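Local coordinates for protein adenosine kinase (Sinorhizobium meliloti, PDB 3UBO) that binds adenosine and ADP and, as a pfkB-family kinase, probably transfers phosphate from a nucleotide to its substrate, at residues I11-V16 and G134-L139; G35-I40 and L189-C194; L161-R166 and V195-S200. All coordinates share one frame; numbering follows the deposited sequence.

Contact 1 of 3, residues I11-V16 and G134-L139; sequences IGNAIV and GACVEL. With ADN (adenosine), chain C.
Cys136 CB packs against the amide oxygen of Asn13, with CB and OD1 3.5 Å apart. Asn13 CG lies anti to its carbonyl carbon (chi1 -74°), which sends the amide between adenine and Cys136. No hydrogen bond joins the segments directly. A water bridges them instead: it donates to Asn13 OD1 at 3.0 Å and, weakly, to Cys136 O. The other end of the amide serves the ligand. Asn13 ND2 donates to N1 of adenosine at 2.8 Å, nearly straight (161°). ND2 also donates to Tyr160 O. With the water on OD1, both ends of the amide have partners, which should fix its rotation. With an alanine in place of Asn13, adenine N1 and Tyr160 O would probably lose their donor, and the water one of its two acceptors. Ile15 CD1 packs over one face of the purine, near C4 and C5. Apolar contacts flank the amide: Ala14 CB reaches Cys136 SG at 4.3 Å, and Ile11 CG2 meets Leu139 CD2. Residues 11-16 join strand 6-11 of the large parallel sheet to strand 16-21 of the mixed sheet. Residues 134-139 follow strand 127-132, and Ala14 packs on Tyr79 of strand 77-80 and Phe92 of helix 87-98.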
loop_
_atom_site.group_PDB
_atom_site.type_symbol
_atom_site.label_atom_id
_atom_site.label_comp_id
_atom_site.label_asym_id
_atom_site.label_seq_id
_atom_site.Cartn_x
_atom_site.Cartn_y
_atom_site.Cartn_z
ATOM N N ILE A 11 -4.435 22.509 3.957
ATOM C CA ILE A 11 -5.064 22.659 2.660
ATOM C C ILE A 11 -4.034 22.365 1.575
ATOM O O ILE A 11 -2.916 22.934 1.568
ATOM C CB ILE A 11 -5.694 24.078 2.446
ATOM C CG1 ILE A 11 -6.737 24.380 3.519
ATOM C CG2 ILE A 11 -6.376 24.201 1.049
ATOM C CD1 ILE A 11 -7.699 25.495 3.107
ATOM N N GLY A 12 -4.407 21.437 0.694
ATOM C CA GLY A 12 -3.486 20.896 -0.295
ATOM C C GLY A 12 -4.177 19.973 -1.303
ATOM O O GLY A 12 -5.315 19.539 -1.095
ATOM N N ASN A 13 -3.487 19.697 -2.403
ATOM C CA ASN A 13 -3.948 18.785 -3.438
ATOM C C ASN A 13 -4.194 17.390 -2.909
ATOM O O ASN A 13 -3.254 16.710 -2.457
ATOM C CB ASN A 13 -2.840 18.727 -4.444
ATOM C CG ASN A 13 -2.776 19.931 -5.228
ATOM O OD1 ASN A 13 -3.842 20.432 -5.622
ATOM N ND2 ASN A 13 -1.588 20.459 -5.464
ATOM N N ALA A 14 -5.430 16.932 -2.940
ATOM C CA ALA A 14 -5.710 15.597 -2.473
ATOM C C ALA A 14 -5.228 14.547 -3.493
ATOM O O ALA A 14 -5.716 14.495 -4.621
ATOM C CB ALA A 14 -7.177 15.447 -2.192
ATOM N N ILE A 15 -4.262 13.726 -3.132
ATOM C CA ILE A 15 -3.540 12.887 -4.115
ATOM C C ILE A 15 -3.404 11.443 -3.618
ATOM O O ILE A 15 -3.066 11.211 -2.449
ATOM C CB ILE A 15 -2.155 13.452 -4.464
ATOM C CG1 ILE A 15 -2.317 14.849 -5.094
ATOM C CG2 ILE A 15 -1.414 12.485 -5.326
ATOM C CD1 ILE A 15 -1.009 15.532 -5.339
ATOM N N VAL A 16 -3.752 10.474 -4.467
ATOM C CA VAL A 16 -3.380 9.106 -4.128
ATOM C C VAL A 16 -2.097 8.675 -4.852
ATOM O O VAL A 16 -1.934 8.962 -6.052
ATOM C CB VAL A 16 -4.507 8.134 -4.265
ATOM C CG1 VAL A 16 -4.046 6.689 -3.814
ATOM C CG2 VAL A 16 -5.603 8.635 -3.447
ATOM N N GLY A 134 -6.236 15.794 -11.656
ATOM C CA GLY A 134 -7.620 15.294 -11.557
ATOM C C GLY A 134 -8.550 16.278 -10.860
ATOM O O GLY A 134 -8.455 17.486 -11.121
ATOM N N ALA A 135 -9.458 15.755 -10.021
ATOM C CA ALA A 135 -10.342 16.540 -9.164
ATOM C C ALA A 135 -9.696 17.802 -8.514
ATOM O O ALA A 135 -10.272 18.872 -8.542
ATOM C CB ALA A 135 -11.043 15.629 -8.125
ATOM N N CYS A 136 -8.484 17.726 -7.981
ATOM C CA CYS A 136 -7.791 18.902 -7.455
ATOM C C CYS A 136 -7.910 20.289 -8.203
ATOM O O CYS A 136 -7.614 21.339 -7.637
ATOM C CB CYS A 136 -6.313 18.537 -7.194
ATOM S SG CYS A 136 -6.206 17.066 -6.053
ATOM N N VAL A 137 -8.311 20.354 -9.454
ATOM C CA VAL A 137 -8.368 21.701 -10.066
ATOM C C VAL A 137 -9.652 22.467 -9.675
ATOM O O VAL A 137 -9.682 23.684 -9.651
ATOM C CB VAL A 137 -8.254 21.652 -11.591
ATOM C CG1 VAL A 137 -6.862 21.214 -12.022
ATOM C CG2 VAL A 137 -9.361 20.744 -12.146
ATOM N N GLU A 138 -10.682 21.687 -9.359
ATOM C CA GLU A 138 -11.997 22.105 -8.837
ATOM C C GLU A 138 -11.943 22.593 -7.398
ATOM O O GLU A 138 -12.972 22.818 -6.795
ATOM C CB GLU A 138 -12.989 20.917 -8.816
ATOM C CG GLU A 138 -13.280 20.223 -10.142
ATOM C CD GLU A 138 -13.977 21.121 -11.192
ATOM O OE1 GLU A 138 -14.442 22.249 -10.805
ATOM O OE2 GLU A 138 -14.068 20.690 -12.394
ATOM N N LEU A 139 -10.765 22.705 -6.801
ATOM C CA LEU A 139 -10.767 23.128 -5.420
ATOM C C LEU A 139 -10.746 24.622 -5.427
ATOM O O LEU A 139 -9.901 25.253 -6.120
ATOM C CB LEU A 139 -9.549 22.614 -4.654
ATOM C CG LEU A 139 -9.400 23.184 -3.226
ATOM C CD1 LEU A 139 -10.105 22.308 -2.145
ATOM C CD2 LEU A 139 -7.946 23.517 -2.917
HETATM O "O5'" ADN C . 6.284 15.169 -0.635
HETATM C "C5'" ADN C . 5.544 13.920 -0.364
HETATM C "C4'" ADN C . 4.145 13.835 -1.065
HETATM O "O4'" ADN C . 4.011 14.728 -2.177
HETATM C "C3'" ADN C . 3.383 12.502 -1.571
HETATM O "O3'" ADN C . 2.757 11.564 -0.731
HETATM C "C2'" ADN C . 2.438 13.058 -2.689
HETATM O "O2'" ADN C . 1.051 12.670 -2.595
HETATM C "C1'" ADN C . 2.714 14.507 -2.604
HETATM N N9 ADN C . 2.565 15.171 -3.935
HETATM C C8 ADN C . 3.166 14.908 -5.200
HETATM N N7 ADN C . 2.802 15.924 -6.124
HETATM C C5 ADN C . 1.982 16.821 -5.415
HETATM C C6 ADN C . 1.300 18.007 -5.803
HETATM N N6 ADN C . 1.403 18.542 -7.134
HETATM N N1 ADN C . 0.525 18.698 -4.802
HETATM C C2 ADN C . 0.448 18.191 -3.464
HETATM N N3 ADN C . 1.111 17.015 -3.036
HETATM C C4 ADN C . 1.849 16.347 -4.042
HETATM O O HOH W 1 -6.576 20.775 -4.497
#

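Contact 2 of 3, residues G35-I40 and L189-C194; sequences GAMNLI and LSDSFC. With ADN (adenosine), chain C.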
loop_
_atom_site.group_PDB
_atom_site.type_symbol
_atom_site.label_atom_id
_atom_site.label_comp_id
_atom_site.label_asym_id
_atom_site.label_seq_id
_atom_site.Cartn_x
_atom_site.Cartn_y
_atom_site.Cartn_z
ATOM N N GLY A 35 13.798 13.567 -8.391
ATOM C CA GLY A 35 13.630 14.333 -7.185
ATOM C C GLY A 35 12.450 15.258 -7.192
ATOM O O GLY A 35 11.924 15.605 -6.160
ATOM N N ALA A 36 12.030 15.644 -8.374
ATOM C CA ALA A 36 11.042 16.681 -8.549
ATOM C C ALA A 36 9.619 16.186 -8.547
ATOM O O ALA A 36 9.369 15.007 -8.480
ATOM C CB ALA A 36 11.316 17.384 -9.833
HETATM N N MSE A 37 8.684 17.110 -8.646
HETATM C CA MSE A 37 7.322 16.755 -8.904
HETATM C C MSE A 37 7.030 17.158 -10.301
HETATM O O MSE A 37 7.129 18.306 -10.645
HETATM C CB MSE A 37 6.363 17.537 -8.065
HETATM C CG MSE A 37 5.581 18.440 -8.950
HETATM SE SE MSE A 37 3.838 17.904 -9.263
HETATM C CE MSE A 37 3.083 19.580 -9.141
ATOM N N ASN A 38 6.721 16.159 -11.120
ATOM C CA ASN A 38 6.436 16.358 -12.530
ATOM C C ASN A 38 4.937 16.394 -12.764
ATOM O O ASN A 38 4.197 15.542 -12.271
ATOM C CB ASN A 38 7.075 15.252 -13.370
ATOM C CG ASN A 38 8.555 15.085 -13.084
ATOM O OD1 ASN A 38 9.401 15.419 -13.912
ATOM N ND2 ASN A 38 8.873 14.564 -11.904
ATOM N N LEU A 39 4.498 17.391 -13.516
ATOM C CA LEU A 39 3.112 17.600 -13.755
ATOM C C LEU A 39 2.766 17.009 -15.071
ATOM O O LEU A 39 3.410 17.267 -16.050
ATOM C CB LEU A 39 2.846 19.074 -13.802
ATOM C CG LEU A 39 2.462 19.685 -12.482
ATOM C CD1 LEU A 39 2.565 21.129 -12.650
ATOM C CD2 LEU A 39 1.084 19.295 -12.109
ATOM N N ILE A 40 1.723 16.217 -15.076
ATOM C CA ILE A 40 1.355 15.445 -16.236
ATOM C C ILE A 40 -0.159 15.472 -16.498
ATOM O O ILE A 40 -0.986 15.493 -15.546
ATOM C CB ILE A 40 1.799 13.940 -16.037
ATOM C CG1 ILE A 40 0.883 13.227 -15.033
ATOM C CG2 ILE A 40 3.194 13.869 -15.679
ATOM C CD1 ILE A 40 1.308 11.832 -14.651
ATOM N N LEU A 189 7.123 25.274 0.798
ATOM C CA LEU A 189 7.405 25.628 -0.597
ATOM C C LEU A 189 7.236 24.469 -1.602
ATOM O O LEU A 189 7.455 24.619 -2.813
ATOM C CB LEU A 189 8.828 26.139 -0.701
ATOM C CG LEU A 189 8.953 27.626 -0.452
ATOM C CD1 LEU A 189 7.796 28.021 0.392
ATOM C CD2 LEU A 189 10.266 27.929 0.204
ATOM N N SER A 190 6.945 23.282 -1.078
ATOM C CA SER A 190 6.613 22.129 -1.908
ATOM C C SER A 190 7.781 21.508 -2.687
ATOM O O SER A 190 8.197 20.365 -2.385
ATOM C CB SER A 190 5.498 22.528 -2.845
ATOM O OG SER A 190 4.297 22.704 -2.093
ATOM N N ASP A 191 8.318 22.248 -3.663
ATOM C CA ASP A 191 9.239 21.668 -4.629
ATOM C C ASP A 191 10.031 22.767 -5.274
ATOM O O ASP A 191 9.565 23.885 -5.434
ATOM C CB ASP A 191 8.427 20.823 -5.641
ATOM C CG ASP A 191 9.212 20.435 -6.870
ATOM O OD1 ASP A 191 10.331 19.837 -6.819
ATOM O OD2 ASP A 191 8.663 20.763 -7.933
ATOM N N SER A 192 11.252 22.475 -5.640
ATOM C CA SER A 192 12.052 23.566 -6.127
ATOM C C SER A 192 11.646 24.034 -7.511
ATOM O O SER A 192 12.192 25.004 -7.992
ATOM C CB SER A 192 13.542 23.256 -6.062
ATOM O OG SER A 192 13.938 22.537 -7.202
ATOM N N PHE A 193 10.705 23.393 -8.185
ATOM C CA PHE A 193 10.299 23.950 -9.486
ATOM C C PHE A 193 9.064 24.764 -9.332
ATOM O O PHE A 193 8.863 25.698 -10.068
ATOM C CB PHE A 193 10.105 22.887 -10.577
ATOM C CG PHE A 193 11.409 22.301 -11.065
ATOM C CD1 PHE A 193 12.040 22.820 -12.191
ATOM C CD2 PHE A 193 12.032 21.236 -10.358
ATOM C CE1 PHE A 193 13.300 22.292 -12.625
ATOM C CE2 PHE A 193 13.291 20.698 -10.784
ATOM C CZ PHE A 193 13.921 21.235 -11.930
ATOM N N CYS A 194 8.215 24.357 -8.391
ATOM C CA CYS A 194 7.075 25.131 -7.933
ATOM C C CYS A 194 7.667 26.468 -7.602
ATOM O O CYS A 194 7.262 27.484 -8.166
ATOM C CB CYS A 194 6.503 24.499 -6.682
ATOM S SG CYS A 194 4.759 24.789 -6.400
HETATM O "O5'" ADN C . 6.284 15.169 -0.635
HETATM C "C5'" ADN C . 5.544 13.920 -0.364
HETATM C "C4'" ADN C . 4.145 13.835 -1.065
HETATM O "O4'" ADN C . 4.011 14.728 -2.177
HETATM C "C3'" ADN C . 3.383 12.502 -1.571
HETATM O "O3'" ADN C . 2.757 11.564 -0.731
HETATM C "C2'" ADN C . 2.438 13.058 -2.689
HETATM O "O2'" ADN C . 1.051 12.670 -2.595
HETATM C "C1'" ADN C . 2.714 14.507 -2.604
HETATM N N9 ADN C . 2.565 15.171 -3.935
HETATM C C8 ADN C . 3.166 14.908 -5.200
HETATM N N7 ADN C . 2.802 15.924 -6.124
HETATM C C5 ADN C . 1.982 16.821 -5.415
HETATM C C6 ADN C . 1.300 18.007 -5.803
HETATM N N6 ADN C . 1.403 18.542 -7.134
HETATM N N1 ADN C . 0.525 18.698 -4.802
HETATM C C2 ADN C . 0.448 18.191 -3.464
HETATM N N3 ADN C . 1.111 17.015 -3.036
HETATM C C4 ADN C . 1.849 16.347 -4.042
#
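Ala36 makes the first contact across the gap. Its methyl meets the Phe193 ring obliquely, at its CD2-CE2 side, with CB 4.0 Å from both CD2 and CE2. Its CA also lies 3.7 Å from Asp191 OD1. Met37, present as selenomethionine, passes the same carboxylate. Its CB and CG each lie 4.0 Å from Asp191 OD2, and the two side chains cross at about a right angle. The chain then bends at chi2 and chi3. This carries its end away from residues 189-194 to the amino group of adenosine, at N6. The strand itself runs beside strand 127-132, where Ala36 and Asn38 share backbone hydrogen bonds with Met129.

On the other segment, Asp191 is the N-cap of helix 192-197. OD2 accepts a weak bond from Phe193 N at 3.3 Å. This capping bond gives a backbone N-H in the first turn of the helix a side-chain acceptor. With CG anti to the backbone N (chi1 166°), the carboxylate reaches the Ala36-Met37 backbone. No hydrogen bond crosses there, so the contact is packing alone. Asp191 also touches Tyr160, the residue whose carbonyl accepts from Asn13. The Asp191 side chain is about 8 Å from bound ADP.

Strand 37-39 is an edge strand of the small mixed sheet, and the helix follows strand 184-188 of the large parallel one. The pairing is characteristic of the ribokinase-like (pfkB) fold. There a small β-sheet lid meets an α/β core, and the substrate, here adenosine, binds between them.

Contact 3 of 3, residues L161-R166 and V195-S200; sequences LWDPPR and VHRYRS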
loop_
_atom_site.group_PDB
_atom_site.type_symbol
_atom_site.label_atom_id
_atom_site.label_comp_id
_atom_site.label_asym_id
_atom_site.label_seq_id
_atom_site.Cartn_x
_atom_site.Cartn_y
_atom_site.Cartn_z
ATOM N N LEU A 161 -0.316 24.376 -4.697
ATOM C CA LEU A 161 -1.717 24.738 -4.860
ATOM C C LEU A 161 -1.805 25.891 -5.823
ATOM O O LEU A 161 -2.873 26.259 -6.275
ATOM C CB LEU A 161 -2.312 25.196 -3.543
ATOM C CG LEU A 161 -2.947 24.139 -2.647
ATOM C CD1 LEU A 161 -3.743 24.816 -1.537
ATOM C CD2 LEU A 161 -3.829 23.158 -3.399
ATOM N N TRP A 162 -0.665 26.482 -6.118
ATOM C CA TRP A 162 -0.656 27.467 -7.173
ATOM C C TRP A 162 -1.015 26.890 -8.550
ATOM O O TRP A 162 -1.709 27.568 -9.328
ATOM C CB TRP A 162 0.584 28.387 -7.118
ATOM C CG TRP A 162 0.207 29.534 -6.235
ATOM C CD1 TRP A 162 0.197 30.871 -6.565
ATOM C CD2 TRP A 162 -0.388 29.438 -4.910
ATOM N NE1 TRP A 162 -0.337 31.613 -5.514
ATOM C CE2 TRP A 162 -0.702 30.767 -4.493
ATOM C CE3 TRP A 162 -0.693 28.357 -4.042
ATOM C CZ2 TRP A 162 -1.289 31.051 -3.236
ATOM C CZ3 TRP A 162 -1.291 28.633 -2.793
ATOM C CH2 TRP A 162 -1.568 29.984 -2.398
ATOM N N ASP A 163 -0.637 25.626 -8.797
ATOM C CA ASP A 163 -0.816 24.970 -10.095
ATOM C C ASP A 163 -2.263 24.923 -10.545
ATOM O O ASP A 163 -2.565 25.345 -11.678
ATOM C CB ASP A 163 -0.178 23.564 -10.132
ATOM C CG ASP A 163 1.336 23.616 -10.221
ATOM O OD1 ASP A 163 1.832 24.481 -10.983
ATOM O OD2 ASP A 163 2.030 22.835 -9.503
ATOM N N PRO A 164 -3.171 24.406 -9.690
ATOM C CA PRO A 164 -4.562 24.424 -10.144
ATOM C C PRO A 164 -5.032 25.867 -10.435
ATOM O O PRO A 164 -4.240 26.830 -10.400
ATOM C CB PRO A 164 -5.352 23.770 -8.982
ATOM C CG PRO A 164 -4.414 23.263 -8.031
ATOM C CD PRO A 164 -2.986 23.591 -8.476
ATOM N N PRO A 165 -6.310 26.027 -10.780
ATOM C CA PRO A 165 -6.630 27.387 -11.255
ATOM C C PRO A 165 -7.008 28.353 -10.087
ATOM O O PRO A 165 -6.430 29.466 -9.960
ATOM C CB PRO A 165 -7.812 27.159 -12.215
ATOM C CG PRO A 165 -8.079 25.658 -12.225
ATOM C CD PRO A 165 -7.394 25.068 -11.014
ATOM N N ARG A 166 -7.908 27.857 -9.222
ATOM C CA ARG A 166 -8.586 28.634 -8.213
ATOM C C ARG A 166 -8.335 28.187 -6.782
ATOM O O ARG A 166 -9.211 28.330 -5.907
ATOM C CB ARG A 166 -10.083 28.528 -8.461
ATOM C CG ARG A 166 -10.456 28.734 -9.900
ATOM C CD ARG A 166 -11.681 27.994 -10.158
ATOM N NE ARG A 166 -12.753 28.284 -9.190
ATOM C CZ ARG A 166 -13.323 27.339 -8.427
ATOM N NH1 ARG A 166 -12.872 26.080 -8.544
ATOM N NH2 ARG A 166 -14.326 27.624 -7.577
ATOM N N VAL A 195 8.685 26.471 -6.741
ATOM C CA VAL A 195 9.409 27.715 -6.441
ATOM C C VAL A 195 9.772 28.604 -7.674
ATOM O O VAL A 195 9.367 29.758 -7.702
ATOM C CB VAL A 195 10.565 27.526 -5.394
ATOM C CG1 VAL A 195 11.420 28.773 -5.263
ATOM C CG2 VAL A 195 9.977 27.121 -4.021
ATOM N N HIS A 196 10.473 28.114 -8.693
ATOM C CA HIS A 196 10.614 28.950 -9.903
ATOM C C HIS A 196 9.293 29.398 -10.542
ATOM O O HIS A 196 9.129 30.568 -10.891
ATOM C CB HIS A 196 11.452 28.264 -10.960
ATOM C CG HIS A 196 12.824 27.918 -10.499
ATOM N ND1 HIS A 196 13.098 26.776 -9.769
ATOM C CD2 HIS A 196 14.011 28.548 -10.673
ATOM C CE1 HIS A 196 14.397 26.715 -9.510
ATOM N NE2 HIS A 196 14.976 27.778 -10.048
ATOM N N ARG A 197 8.339 28.483 -10.683
ATOM C CA ARG A 197 7.046 28.718 -11.381
ATOM C C ARG A 197 6.134 29.754 -10.646
ATOM O O ARG A 197 5.125 30.224 -11.170
ATOM C CB ARG A 197 6.376 27.327 -11.559
ATOM C CG ARG A 197 4.934 27.112 -12.181
ATOM C CD ARG A 197 4.689 25.533 -12.617
ATOM N NE ARG A 197 4.473 24.572 -11.509
ATOM C CZ ARG A 197 5.415 23.774 -10.952
ATOM N NH1 ARG A 197 6.686 23.734 -11.397
ATOM N NH2 ARG A 197 5.078 22.997 -9.925
ATOM N N TYR A 198 6.505 30.074 -9.406
ATOM C CA TYR A 198 5.768 31.029 -8.580
ATOM C C TYR A 198 6.664 31.754 -7.587
ATOM O O TYR A 198 6.200 32.036 -6.487
ATOM C CB TYR A 198 4.638 30.352 -7.775
ATOM C CG TYR A 198 3.676 29.512 -8.590
ATOM C CD1 TYR A 198 2.676 30.097 -9.373
ATOM C CD2 TYR A 198 3.778 28.135 -8.599
ATOM C CE1 TYR A 198 1.776 29.305 -10.136
ATOM C CE2 TYR A 198 2.920 27.353 -9.355
ATOM C CZ TYR A 198 1.922 27.933 -10.114
ATOM O OH TYR A 198 1.077 27.130 -10.831
ATOM N N ARG A 199 7.918 32.059 -7.960
ATOM C CA ARG A 199 8.842 32.846 -7.089
ATOM C C ARG A 199 8.090 34.030 -6.460
ATOM O O ARG A 199 8.116 34.268 -5.243
ATOM C CB ARG A 199 10.054 33.374 -7.885
ATOM C CG ARG A 199 11.367 33.380 -7.132
ATOM C CD ARG A 199 12.595 32.932 -8.036
ATOM N NE ARG A 199 13.501 34.031 -8.445
ATOM C CZ ARG A 199 14.641 33.890 -9.149
ATOM N NH1 ARG A 199 15.033 32.671 -9.542
ATOM N NH2 ARG A 199 15.389 34.964 -9.468
ATOM N N SER A 200 7.397 34.756 -7.326
ATOM C CA SER A 200 6.902 36.059 -6.991
ATOM C C SER A 200 5.623 35.905 -6.213
ATOM O O SER A 200 5.534 36.456 -5.128
ATOM C CB SER A 200 6.673 36.846 -8.256
ATOM O OG SER A 200 5.704 36.169 -9.022
#
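The backbones stay well apart, with the CA atoms of Trp162 and Tyr198 7.5 Å from each other, so side chains bridge the gap. A bidentate, side-on salt bridge and a T-shaped aromatic pair join the loop after strand 152-158 to helix 192-197 in the ribokinase-like core. Arg197 approaches Asp163 side-on, with NE giving to OD1 at 2.7 Å and NH2 to OD2 at 3.1 Å. Both oxygens use their syn lone pairs, and the carboxylate and guanidinium planes are nearly coplanar, 15° apart. The arginine bends at chi3 (74°), which turns its NE edge to the acid. This grip should hold the two groups edge to edge.

Tyr198 stands between helices 192-197 and 199-207. The indole of Trp162 points an edge at the tyrosine ring, centroids 5.2 Å apart and planes at 75°. Trp162 CB lies over the centre of that same ring face, while Arg197 CG sits over the opposite face near the rim. Met37 and Leu39 of strand 37-39 pack on both charged side chains. Asp163, about 5 Å from bound adenosine, brings the charged pair to the border of the nucleoside pocket, consistent with a second-shell place. Asp163 OD1 takes a second donor besides Arg197 NE: Tyr198 OH reaches it at 2.8 Å from above the carboxylate plane.

Along the chain, contact 1 closes before contact 3 opens, while contact 2 interleaves with both. Contacts 1 and 2 both touch adenosine, with centres about 15 Å apart and nearest atoms about 6 Å apart. Contact 3 lies about 14 Å from contact 1 and 10 Å from contact 2, centre to centre, and touches both. Helix 192-197 is shared by contacts 2 and 3. Loops 134-139 and 161-166 meet where Val137 packs on Pro165. Strands 6-11, 152-158 and 184-188 of the parallel sheet lead into three of the segments. Together the contacts tie the mixed sheet to that core around the adenosine pocket.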